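Local atomic coordinates of surface protein SPB1 (Streptococcus agalactiae, PDB entry 4UZG), a protein that probably forms the shaft of the group B streptococcus type 2b pilus, as the backbone subunit that sortase links into a covalent surface fibre. Residues A26-G31 with I95-T100; G55-T60 with N89-T94; L71-E76 with G80-L85; V190-N193 with Q197-N200. All coordinates share one frame; numbering follows the deposited sequence. Where two conformers were deposited one is given.

Contact 1 (A26-G31 with I95-T100)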
loop_
_atom_site.group_PDB
_atom_site.type_symbol
_atom_site.label_atom_id
_atom_site.label_comp_id
_atom_site.label_asym_id
_atom_site.label_seq_id
_atom_site.Cartn_x
_atom_site.Cartn_y
_atom_site.Cartn_z
ATOM N N ALA A 26 27.859 0.571 -3.549
ATOM C CA ALA A 26 28.241 1.628 -4.475
ATOM C C ALA A 26 29.707 1.995 -4.286
ATOM O O ALA A 26 30.079 2.604 -3.282
ATOM C CB ALA A 26 27.346 2.815 -4.296
ATOM N N VAL A 27 30.529 1.582 -5.254
ATOM C CA VAL A 27 31.969 1.811 -5.249
ATOM C C VAL A 27 32.393 2.475 -6.560
ATOM O O VAL A 27 31.588 2.727 -7.457
ATOM C CB VAL A 27 32.765 0.502 -5.019
ATOM C CG1 VAL A 27 32.478 -0.066 -3.638
ATOM C CG2 VAL A 27 32.465 -0.509 -6.113
ATOM N N ASN A 28 33.684 2.764 -6.679
ATOM C CA ASN A 28 34.191 3.585 -7.760
ATOM C C ASN A 28 34.590 2.818 -9.026
ATOM O O ASN A 28 34.768 3.438 -10.063
ATOM C CB ASN A 28 35.335 4.424 -7.227
ATOM C CG ASN A 28 34.851 5.516 -6.273
ATOM O OD1 ASN A 28 33.672 5.861 -6.266
ATOM N ND2 ASN A 28 35.758 6.080 -5.492
ATOM N N TYR A 29 34.681 1.489 -8.947
ATOM C CA TYR A 29 34.967 0.638 -10.116
ATOM C C TYR A 29 33.976 -0.521 -10.237
ATOM O O TYR A 29 33.508 -1.063 -9.242
ATOM C CB TYR A 29 36.400 0.084 -10.069
ATOM C CG TYR A 29 37.405 1.184 -10.213
ATOM C CD1 TYR A 29 37.822 1.615 -11.468
ATOM C CD2 TYR A 29 37.900 1.837 -9.103
ATOM C CE1 TYR A 29 38.734 2.653 -11.605
ATOM C CE2 TYR A 29 38.804 2.875 -9.229
ATOM C CZ TYR A 29 39.206 3.283 -10.480
ATOM O OH TYR A 29 40.108 4.314 -10.587
ATOM N N HIS A 30 33.674 -0.891 -11.480
ATOM C CA HIS A 30 32.792 -2.016 -11.792
ATOM C C HIS A 30 33.471 -2.809 -12.893
ATOM O O HIS A 30 33.566 -2.339 -14.028
ATOM C CB HIS A 30 31.426 -1.490 -12.249
ATOM C CG HIS A 30 30.477 -2.558 -12.696
ATOM N ND1 HIS A 30 29.949 -2.595 -13.969
ATOM C CD2 HIS A 30 29.949 -3.618 -12.039
ATOM C CE1 HIS A 30 29.143 -3.637 -14.079
ATOM N NE2 HIS A 30 29.127 -4.275 -12.922
ATOM N N GLY A 31 33.966 -3.998 -12.558
ATOM C CA GLY A 31 34.848 -4.700 -13.456
ATOM C C GLY A 31 36.114 -3.872 -13.376
ATOM O O GLY A 31 36.545 -3.483 -12.279
ATOM N N ILE A 95 22.692 9.505 -10.517
ATOM C CA ILE A 95 23.595 10.122 -9.556
ATOM C C ILE A 95 25.003 10.153 -10.189
ATOM O O ILE A 95 25.636 9.118 -10.359
ATOM C CB ILE A 95 23.647 9.334 -8.239
ATOM C CG1 ILE A 95 22.245 9.222 -7.623
ATOM C CG2 ILE A 95 24.633 9.993 -7.277
ATOM C CD1 ILE A 95 22.177 8.352 -6.378
ATOM N N PRO A 96 25.500 11.342 -10.551
ATOM C CA PRO A 96 26.871 11.401 -11.068
ATOM C C PRO A 96 27.855 11.004 -9.961
ATOM O O PRO A 96 27.678 11.364 -8.797
ATOM C CB PRO A 96 27.030 12.865 -11.511
ATOM C CG PRO A 96 26.069 13.615 -10.696
ATOM C CD PRO A 96 24.885 12.679 -10.501
ATOM N N TRP A 97 28.896 10.282 -10.353
ATOM C CA TRP A 97 29.795 9.642 -9.397
ATOM C C TRP A 97 31.228 10.150 -9.530
ATOM O O TRP A 97 32.053 9.935 -8.638
ATOM C CB TRP A 97 29.756 8.118 -9.610
ATOM C CG TRP A 97 29.990 7.323 -8.368
ATOM C CD1 TRP A 97 31.054 6.516 -8.098
ATOM C CD2 TRP A 97 29.123 7.241 -7.230
ATOM N NE1 TRP A 97 30.906 5.944 -6.869
ATOM C CE2 TRP A 97 29.736 6.374 -6.313
ATOM C CE3 TRP A 97 27.888 7.799 -6.918
ATOM C CZ2 TRP A 97 29.153 6.053 -5.088
ATOM C CZ3 TRP A 97 27.312 7.493 -5.695
ATOM C CH2 TRP A 97 27.941 6.625 -4.801
ATOM N N ALA A 98 31.525 10.811 -10.645
ATOM C CA ALA A 98 32.867 11.322 -10.902
ATOM C C ALA A 98 32.731 12.492 -11.853
ATOM O O ALA A 98 31.735 12.608 -12.574
ATOM C CB ALA A 98 33.778 10.226 -11.509
ATOM N N ALA A 99 33.752 13.346 -11.894
ATOM C CA ALA A 99 33.714 14.542 -12.723
ATOM C C ALA A 99 33.790 14.228 -14.210
ATOM O O ALA A 99 33.327 15.024 -15.022
ATOM C CB ALA A 99 34.840 15.504 -12.340
ATOM N N THR A 100 34.414 13.107 -14.569
ATOM C CA THR A 100 34.540 12.672 -15.972
ATOM C C THR A 100 34.348 11.158 -16.065
ATOM O O THR A 100 34.397 10.467 -15.046
ATOM C CB THR A 100 35.915 13.008 -16.572
ATOM O OG1 THR A 100 36.935 12.271 -15.889
ATOM C CG2 THR A 100 36.201 14.492 -16.480
HETATM O O HOH W 1 32.673 8.566 -6.306
#
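Trp97 reaches across to the 26-31 segment with its whole indole and accounts for every close approach between the two segments. Its first torsion, chi1 -149°, lies well short of a staggered position, and it swings the ring out and brings the six-membered half against Ala26 and the pyrrole half against Asn28. At the benzo end CZ2 touches Ala26 CB at 3.8 Å, a plain apolar contact. At the other end NE1 is 2.8 Å from Asn28 OD1, but the N-H points past it (120°), and the bond is weak. Amide and ring meet almost crosswise, with their planes 71° apart. The Asn28 amide gets there because CG lies anti to its carbonyl carbon, while ND2 donates outside the pair to Tyr117 O. Water 1 lies 3.1 Å above one face of the indole, near its rim, 2.9 Å from Asn28 OD1 and 2.8 Å from Trp97 O, either of which it could donate to. The rings of Tyr38, edge-to-face, and Tyr117 also meet the indole, and Tyr38 OH bonds to Val27 O. The contact thus ties the end of strand 16-26 and the loop after it to the residue that follows strand 90-96. With ND2 committed to Tyr117, the amide turns its oxygen to the indole; the N-H meets that oxygen only at a poor angle, so apolar and ring contacts probably do much to place the indole.

Contact 2 (G55-T60 with N89-T94)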
loop_
_atom_site.group_PDB
_atom_site.type_symbol
_atom_site.label_atom_id
_atom_site.label_comp_id
_atom_site.label_asym_id
_atom_site.label_seq_id
_atom_site.Cartn_x
_atom_site.Cartn_y
_atom_site.Cartn_z
ATOM N N GLY A 55 8.259 14.378 -6.989
ATOM C CA GLY A 55 8.981 15.331 -6.180
ATOM C C GLY A 55 9.143 14.962 -4.714
ATOM O O GLY A 55 9.585 15.796 -3.923
ATOM N N SER A 56 8.830 13.724 -4.322
ATOM C CA SER A 56 8.846 13.348 -2.903
ATOM C C SER A 56 10.177 12.730 -2.451
ATOM O O SER A 56 10.272 12.261 -1.326
ATOM C CB SER A 56 7.694 12.398 -2.605
ATOM O OG SER A 56 7.845 11.166 -3.297
ATOM N N TYR A 57 11.184 12.733 -3.310
ATOM C CA TYR A 57 12.420 11.976 -3.038
ATOM C C TYR A 57 13.298 12.600 -1.978
ATOM O O TYR A 57 13.434 13.826 -1.885
ATOM C CB TYR A 57 13.297 11.845 -4.318
ATOM C CG TYR A 57 12.462 11.527 -5.506
ATOM C CD1 TYR A 57 12.006 10.239 -5.728
ATOM C CD2 TYR A 57 12.023 12.537 -6.336
ATOM C CE1 TYR A 57 11.121 9.947 -6.748
ATOM C CE2 TYR A 57 11.142 12.257 -7.382
ATOM C CZ TYR A 57 10.673 10.967 -7.559
ATOM O OH TYR A 57 9.789 10.663 -8.553
ATOM N N GLU A 58 13.935 11.726 -1.214
ATOM C CA GLU A 58 15.112 12.080 -0.437
ATOM C C GLU A 58 16.190 11.095 -0.887
ATOM O O GLU A 58 15.998 9.878 -0.791
ATOM C CB GLU A 58 14.858 11.989 1.060
ATOM C CG GLU A 58 16.047 12.405 1.888
ATOM C CD GLU A 58 15.863 13.748 2.553
ATOM O OE1 GLU A 58 15.120 14.586 1.997
ATOM O OE2 GLU A 58 16.449 13.970 3.631
ATOM N N VAL A 59 17.305 11.633 -1.368
ATOM C CA VAL A 59 18.367 10.828 -1.950
ATOM C C VAL A 59 19.629 11.056 -1.118
ATOM O O VAL A 59 20.078 12.194 -0.987
ATOM C CB VAL A 59 18.629 11.201 -3.423
ATOM C CG1 VAL A 59 19.646 10.257 -4.020
ATOM C CG2 VAL A 59 17.321 11.194 -4.223
ATOM N N THR A 60 20.194 9.983 -0.573
ATOM C CA THR A 60 21.378 10.092 0.253
ATOM C C THR A 60 22.430 9.058 -0.128
ATOM O O THR A 60 22.132 7.978 -0.660
ATOM C CB THR A 60 21.048 9.906 1.758
ATOM O OG1 THR A 60 20.501 8.604 1.963
ATOM C CG2 THR A 60 20.109 10.961 2.309
ATOM N N ASN A 89 4.067 8.014 -14.184
ATOM C CA ASN A 89 3.997 7.453 -12.829
ATOM C C ASN A 89 5.256 6.727 -12.391
ATOM O O ASN A 89 5.271 6.107 -11.327
ATOM C CB ASN A 89 2.778 6.528 -12.657
ATOM C CG ASN A 89 2.305 6.425 -11.209
ATOM O OD1 ASN A 89 2.108 7.429 -10.521
ATOM N ND2 ASN A 89 2.090 5.191 -10.753
ATOM N N ASN A 90 6.305 6.828 -13.205
ATOM C CA ASN A 90 7.596 6.205 -12.955
ATOM C C ASN A 90 8.666 7.275 -12.757
ATOM O O ASN A 90 8.434 8.465 -13.032
ATOM C CB ASN A 90 7.975 5.310 -14.129
ATOM C CG ASN A 90 6.933 4.264 -14.428
ATOM O OD1 ASN A 90 6.363 3.675 -13.520
ATOM N ND2 ASN A 90 6.681 4.017 -15.710
ATOM N N PHE A 91 9.873 6.869 -12.349
ATOM C CA PHE A 91 10.973 7.813 -12.270
ATOM C C PHE A 91 12.309 7.131 -12.521
ATOM O O PHE A 91 12.463 5.925 -12.309
ATOM C CB PHE A 91 10.992 8.571 -10.941
ATOM C CG PHE A 91 11.319 7.731 -9.723
ATOM C CD1 PHE A 91 12.622 7.500 -9.353
ATOM C CD2 PHE A 91 10.297 7.178 -8.950
ATOM C CE1 PHE A 91 12.925 6.755 -8.237
ATOM C CE2 PHE A 91 10.585 6.429 -7.815
ATOM C CZ PHE A 91 11.903 6.207 -7.452
ATOM N N THR A 92 13.272 7.952 -12.936
ATOM C CA THR A 92 14.661 7.580 -13.050
ATOM C C THR A 92 15.498 8.661 -12.394
ATOM O O THR A 92 15.363 9.837 -12.723
ATOM C CB THR A 92 15.083 7.459 -14.536
ATOM O OG1 THR A 92 14.260 6.494 -15.180
ATOM C CG2 THR A 92 16.545 7.068 -14.654
ATOM N N ILE A 93 16.374 8.242 -11.485
ATOM C CA ILE A 93 17.317 9.116 -10.815
ATOM C C ILE A 93 18.725 8.716 -11.238
ATOM O O ILE A 93 19.087 7.550 -11.146
ATOM C CB ILE A 93 17.145 9.033 -9.283
ATOM C CG1 ILE A 93 15.890 9.808 -8.880
ATOM C CG2 ILE A 93 18.380 9.584 -8.542
ATOM C CD1 ILE A 93 15.442 9.598 -7.462
ATOM N N THR A 94 19.510 9.682 -11.707
ATOM C CA THR A 94 20.886 9.427 -12.124
ATOM C C THR A 94 21.790 10.214 -11.195
ATOM O O THR A 94 21.672 11.426 -11.092
ATOM C CB THR A 94 21.100 9.847 -13.575
ATOM O OG1 THR A 94 20.177 9.137 -14.398
ATOM C CG2 THR A 94 22.505 9.547 -14.036
#
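Phe91, the first residue of 89-94 to meet 55-60, takes the edge of Tyr57 on its ring face. Tyr57 CE1 stands 3.5 Å above the middle of that ring; the centroids are 4.7 Å apart and the planes at 60°, an edge-to-face pair. Phe91 CG sits between its backbone N and carbonyl carbon (chi1 68°), which turns the ring broadside to the tyrosine. The phenol runs on past the ring, so that Tyr57 OH comes 3.4 Å from Phe91 CB before bonding to Glu86 OE2. Thr92 faces the other way, and its N pairs with Leu85 O of the adjacent strand. Ile93 turns inward again: its CD1 lies over a face of the Tyr57 ring, 3.9 Å from CD1 of the tyrosine, and meets Val59 CG2 tip to tip at 4.1 Å. Strands 50-62 and 90-96 are not neighbours in the curled sheet but face each other across its interior, where Tyr82, Leu84 and Tyr127 also pack against this cluster. The contact is therefore a piece of hydrophobic core built from alternate residues, in which the phenol oxygen, the one polar side-chain atom involved, has its partner in Glu86.

Contact 3 (L71-E76 with G80-L85)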
loop_
_atom_site.group_PDB
_atom_site.type_symbol
_atom_site.label_atom_id
_atom_site.label_comp_id
_atom_site.label_asym_id
_atom_site.label_seq_id
_atom_site.Cartn_x
_atom_site.Cartn_y
_atom_site.Cartn_z
ATOM N N LEU A 71 21.734 14.514 -1.232
ATOM C CA LEU A 71 21.905 15.059 -2.578
ATOM C C LEU A 71 20.772 16.011 -2.918
ATOM O O LEU A 71 19.665 15.897 -2.390
ATOM C CB LEU A 71 21.955 13.925 -3.596
ATOM C CG LEU A 71 22.978 12.813 -3.328
ATOM C CD1 LEU A 71 23.011 11.842 -4.508
ATOM C CD2 LEU A 71 24.355 13.369 -3.071
ATOM N N THR A 72 21.068 16.957 -3.800
ATOM C CA THR A 72 20.070 17.864 -4.319
ATOM C C THR A 72 19.919 17.697 -5.826
ATOM O O THR A 72 20.839 17.295 -6.527
ATOM C CB THR A 72 20.422 19.309 -3.991
ATOM O OG1 THR A 72 21.654 19.660 -4.627
ATOM C CG2 THR A 72 20.536 19.511 -2.483
ATOM N N GLN A 73 18.732 18.037 -6.318
ATOM C CA GLN A 73 18.389 17.817 -7.714
ATOM C C GLN A 73 19.101 18.793 -8.659
ATOM O O GLN A 73 19.183 19.987 -8.371
ATOM C CB GLN A 73 16.877 17.953 -7.897
ATOM C CG GLN A 73 16.392 17.504 -9.256
ATOM C CD GLN A 73 14.891 17.686 -9.430
ATOM O OE1 GLN A 73 14.133 17.752 -8.460
ATOM N NE2 GLN A 73 14.465 17.793 -10.672
ATOM N N GLY A 74 19.610 18.273 -9.778
ATOM C CA GLY A 74 20.238 19.099 -10.811
ATOM C C GLY A 74 20.860 18.240 -11.904
ATOM O O GLY A 74 21.103 17.045 -11.704
ATOM N N SER A 75 21.131 18.847 -13.062
ATOM C CA SER A 75 21.695 18.097 -14.195
ATOM C C SER A 75 23.216 18.141 -14.280
ATOM O O SER A 75 23.815 17.436 -15.109
ATOM C CB SER A 75 21.117 18.616 -15.507
ATOM O OG SER A 75 21.509 19.957 -15.722
ATOM N N GLU A 76 23.845 18.960 -13.440
ATOM C CA GLU A 76 25.302 19.077 -13.459
ATOM C C GLU A 76 26.021 17.819 -12.961
ATOM O O GLU A 76 25.557 17.110 -12.037
ATOM C CB GLU A 76 25.793 20.313 -12.688
ATOM C CG GLU A 76 25.248 20.483 -11.280
ATOM C CD GLU A 76 23.916 21.234 -11.221
ATOM O OE1 GLU A 76 22.937 20.772 -11.830
ATOM O OE2 GLU A 76 23.851 22.289 -10.557
ATOM N N GLY A 80 27.365 15.881 -4.907
ATOM C CA GLY A 80 26.197 16.267 -4.157
ATOM C C GLY A 80 24.918 16.379 -4.955
ATOM O O GLY A 80 23.930 16.855 -4.397
ATOM N N LYS A 81 24.926 15.963 -6.216
ATOM C CA LYS A 81 23.787 16.150 -7.130
ATOM C C LYS A 81 23.128 14.848 -7.561
ATOM O O LYS A 81 23.773 13.790 -7.596
ATOM C CB LYS A 81 24.245 16.921 -8.390
ATOM C CG LYS A 81 24.896 18.266 -8.142
ATOM C CD LYS A 81 24.023 19.197 -7.325
ATOM C CE LYS A 81 22.740 19.577 -8.039
ATOM N NZ LYS A 81 21.954 20.576 -7.247
ATOM N N TYR A 82 21.868 14.954 -7.970
ATOM C CA TYR A 82 21.226 13.885 -8.722
ATOM C C TYR A 82 20.319 14.501 -9.761
ATOM O O TYR A 82 19.706 15.531 -9.514
ATOM C CB TYR A 82 20.427 12.918 -7.845
ATOM C CG TYR A 82 19.145 13.463 -7.242
ATOM C CD1 TYR A 82 19.155 14.146 -6.032
ATOM C CD2 TYR A 82 17.927 13.271 -7.868
ATOM C CE1 TYR A 82 17.984 14.635 -5.475
ATOM C CE2 TYR A 82 16.751 13.743 -7.313
ATOM C CZ TYR A 82 16.776 14.421 -6.119
ATOM O OH TYR A 82 15.582 14.872 -5.584
ATOM N N ASN A 83 20.223 13.841 -10.911
ATOM C CA ASN A 83 19.295 14.231 -11.956
ATOM C C ASN A 83 18.041 13.383 -11.860
ATOM O O ASN A 83 18.100 12.222 -11.470
ATOM C CB ASN A 83 19.985 14.045 -13.309
ATOM C CG ASN A 83 19.133 14.483 -14.430
ATOM O OD1 ASN A 83 19.002 15.664 -14.667
ATOM N ND2 ASN A 83 18.467 13.527 -15.092
ATOM N N LEU A 84 16.896 13.961 -12.194
ATOM C CA LEU A 84 15.598 13.308 -12.079
ATOM C C LEU A 84 14.840 13.399 -13.396
ATOM O O LEU A 84 14.748 14.474 -13.994
ATOM C CB LEU A 84 14.780 14.012 -10.993
ATOM C CG LEU A 84 13.328 13.558 -10.804
ATOM C CD1 LEU A 84 13.258 12.118 -10.307
ATOM C CD2 LEU A 84 12.624 14.509 -9.863
ATOM N N LEU A 85 14.231 12.285 -13.788
ATOM C CA LEU A 85 13.259 12.257 -14.871
ATOM C C LEU A 85 12.036 11.508 -14.374
ATOM O O LEU A 85 12.135 10.384 -13.908
ATOM C CB LEU A 85 13.824 11.526 -16.089
ATOM C CG LEU A 85 12.892 11.405 -17.284
ATOM C CD1 LEU A 85 12.464 12.771 -17.781
ATOM C CD2 LEU A 85 13.552 10.612 -18.394
HETATM O O HOH W 2 23.832 19.719 -3.125
HETATM O O HOH W 3 17.185 16.995 -12.475
HETATM O O HOH W 4 14.707 17.405 -13.721
HETATM O O HOH W 5 23.466 22.807 -7.185
#
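Thr72 and Gln73 pair with Lys81 and Tyr82 in parallel register, and the tight part of the contact lies along these backbones. Thr72 N bonds to Gly80 O at 2.9 Å, Tyr82 N to Thr72 O, and Gly74 N to Tyr82 O at 2.8 Å. On the inner side the Tyr82 ring is packed closely: Gln73 CA sits over its face, 4.0 Å from the centroid and 15° off the normal, while Leu71 CB lies at its edge, 3.7 Å from CD1. Val59 and Ile95 of the core continue this surface. On the opposite face Lys81 folds back over the strand pair, bent at both chi2 (-55°) and chi3 (-64°), and NZ grips Thr72 OG1 at 2.8 Å and Gln73 O at 3.0 Å, the latter from above the carbonyl plane. Its methylenes brush Glu76, but the charges stay apart, with OE2 4.2 Å from NZ; water 5 bonds well to the amine and only weakly to the carboxylate. Looser still is the far end of Gln73, whose extended chain lies against Leu84 and reaches waters 3 and 4 through weak bonds from NE2. Strand 68-73 is thus joined to strand 81-87 by backbone bonds, while the lysine ammonium is held directly by two neutral oxygens and a water, and Glu76 probably adds a longer-range attraction.

Contact 4 (V190-N193 with Q197-N200)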
loop_
_atom_site.group_PDB
_atom_site.type_symbol
_atom_site.label_atom_id
_atom_site.label_comp_id
_atom_site.label_asym_id
_atom_site.label_seq_id
_atom_site.Cartn_x
_atom_site.Cartn_y
_atom_site.Cartn_z
ATOM N N VAL A 190 -22.922 0.209 8.869
ATOM C CA VAL A 190 -21.744 1.051 8.807
ATOM C C VAL A 190 -20.590 0.294 9.469
ATOM O O VAL A 190 -20.812 -0.638 10.248
ATOM C CB VAL A 190 -21.977 2.438 9.452
ATOM C CG1 VAL A 190 -23.047 3.196 8.690
ATOM C CG2 VAL A 190 -22.319 2.349 10.932
ATOM N N LEU A 191 -19.371 0.695 9.133
ATOM C CA LEU A 191 -18.165 0.063 9.670
ATOM C C LEU A 191 -17.481 1.015 10.637
ATOM O O LEU A 191 -17.190 2.159 10.294
ATOM C CB LEU A 191 -17.200 -0.317 8.552
ATOM C CG LEU A 191 -16.025 -1.204 8.993
ATOM C CD1 LEU A 191 -16.502 -2.581 9.361
ATOM C CD2 LEU A 191 -14.965 -1.281 7.891
ATOM N N LYS A 192 -17.224 0.532 11.841
ATOM C CA LYS A 192 -16.474 1.264 12.850
ATOM C C LYS A 192 -15.068 0.683 12.978
ATOM O O LYS A 192 -14.869 -0.537 12.820
ATOM C CB LYS A 192 -17.234 1.144 14.177
ATOM C CG LYS A 192 -16.905 2.125 15.269
ATOM C CD LYS A 192 -17.744 1.900 16.506
ATOM C CE LYS A 192 -17.447 2.929 17.557
ATOM N NZ LYS A 192 -18.318 2.726 18.717
ATOM N N ASN A 193 -14.098 1.555 13.218
ATOM C CA ASN A 193 -12.744 1.116 13.511
ATOM C C ASN A 193 -12.578 0.922 15.020
ATOM O O ASN A 193 -13.568 0.871 15.760
ATOM C CB ASN A 193 -11.711 2.066 12.879
ATOM C CG ASN A 193 -11.720 3.440 13.493
ATOM O OD1 ASN A 193 -12.308 3.673 14.554
ATOM N ND2 ASN A 193 -10.999 4.360 12.859
ATOM N N GLN A 197 -14.367 5.589 15.445
ATOM C CA GLN A 197 -14.717 6.307 14.231
ATOM C C GLN A 197 -15.392 5.409 13.221
ATOM O O GLN A 197 -15.282 4.180 13.292
ATOM C CB GLN A 197 -13.475 6.935 13.604
ATOM C CG GLN A 197 -12.769 7.934 14.507
ATOM C CD GLN A 197 -11.320 8.075 14.159
ATOM O OE1 GLN A 197 -10.576 7.096 14.093
ATOM N NE2 GLN A 197 -10.914 9.302 13.886
ATOM N N PHE A 198 -16.049 6.045 12.259
ATOM C CA PHE A 198 -16.879 5.366 11.280
ATOM C C PHE A 198 -16.361 5.622 9.874
ATOM O O PHE A 198 -15.930 6.725 9.523
ATOM C CB PHE A 198 -18.336 5.827 11.378
ATOM C CG PHE A 198 -18.942 5.483 12.694
ATOM C CD1 PHE A 198 -18.687 6.263 13.816
ATOM C CD2 PHE A 198 -19.698 4.329 12.845
ATOM C CE1 PHE A 198 -19.201 5.916 15.064
ATOM C CE2 PHE A 198 -20.230 3.978 14.100
ATOM C CZ PHE A 198 -19.969 4.777 15.201
ATOM N N LEU A 199 -16.406 4.586 9.044
ATOM C CA LEU A 199 -15.880 4.636 7.688
ATOM C C LEU A 199 -16.708 5.503 6.769
ATOM O O LEU A 199 -17.924 5.280 6.599
ATOM C CB LEU A 199 -15.854 3.218 7.113
ATOM C CG LEU A 199 -15.476 3.081 5.636
ATOM C CD1 LEU A 199 -14.046 3.552 5.405
ATOM C CD2 LEU A 199 -15.669 1.635 5.186
ATOM N N ASN A 200 -16.051 6.471 6.140
ATOM C CA ASN A 200 -16.584 7.192 4.998
ATOM C C ASN A 200 -15.699 6.812 3.812
ATOM O O ASN A 200 -14.498 7.129 3.801
ATOM C CB ASN A 200 -16.576 8.698 5.205
ATOM C CG ASN A 200 -17.060 9.435 3.951
ATOM O OD1 ASN A 200 -16.595 9.221 2.851
ATOM N ND2 ASN A 200 -18.087 10.230 4.110
HETATM O O HOH W 6 -19.365 2.861 7.158
#
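Gln197 and Asn193 face each other at the mouth of a tight turn and exchange bonds through backbone and side chain alike. Asn193 N donates to Gln197 O at 2.9 Å, and Gln197 N returns a bond to Asn193 OD1 at 3.0 Å. The amides add a third: Asn193 ND2 reaches Gln197 OE1 at 3.0 Å, nearly straight (174°), with the acceptor close to the plane of the asparagine amide although the two amide planes differ by 48°. Asn193 CG sits between its backbone N and carbonyl carbon, which brings OD1 back over the turn, where it also takes Thr195 N in an Asx turn; Gln197 OE1 has Thr195 OG1 as a further partner.

Lys192, its chain extended, crosses the Phe198 ring with CG over one face, 4.2 Å from the centroid, a CH-pi contact, and Phe198 CD2 meets Val190 CG2 at 3.8 Å. Leu191 supplies the next link: its O accepts Leu199 N at 2.8 Å, and the two leucines touch through their CD2 atoms, while water 6 bridges Leu191 N and Leu199 O. The strands run at 123° and diverge after the single Lys192-Phe198 bridge. Both belong to the Prealbumin-like domain. Strand 188-192 pairs with 234-240 through Val190 and Lys192, whereas strand 198-200 turns off to pair with 208-210; Leu191 and Leu199 pack against Leu231 and Ile228 of strand 225-231, and Trp209 covers Asn193, Gln197 and Leu199.

Overall arrangement
From the N terminus, contact 1 opens at 26-31, contact 2 at 55-60 and contact 3 at 71-76. They close in reverse order: contact 3 at 80-85, contact 2 at 89-94 and contact 1 at 95-100, so contact 3 nests in contact 2 and both in contact 1. All reach one mixed sheet. Strand 90-96 serves contacts 1 and 2; it lies beside strand 81-87 of contact 3, with Thr94 O and Asn83 N 2.8 Å apart. Ile95 also touches both Val59 and Leu71. Contact 4 follows in series as a local strand-turn-strand contact in the Prealbumin-like domain, its centre about 36 Å from that of contact 2, and on the opposite side of the chain's centre.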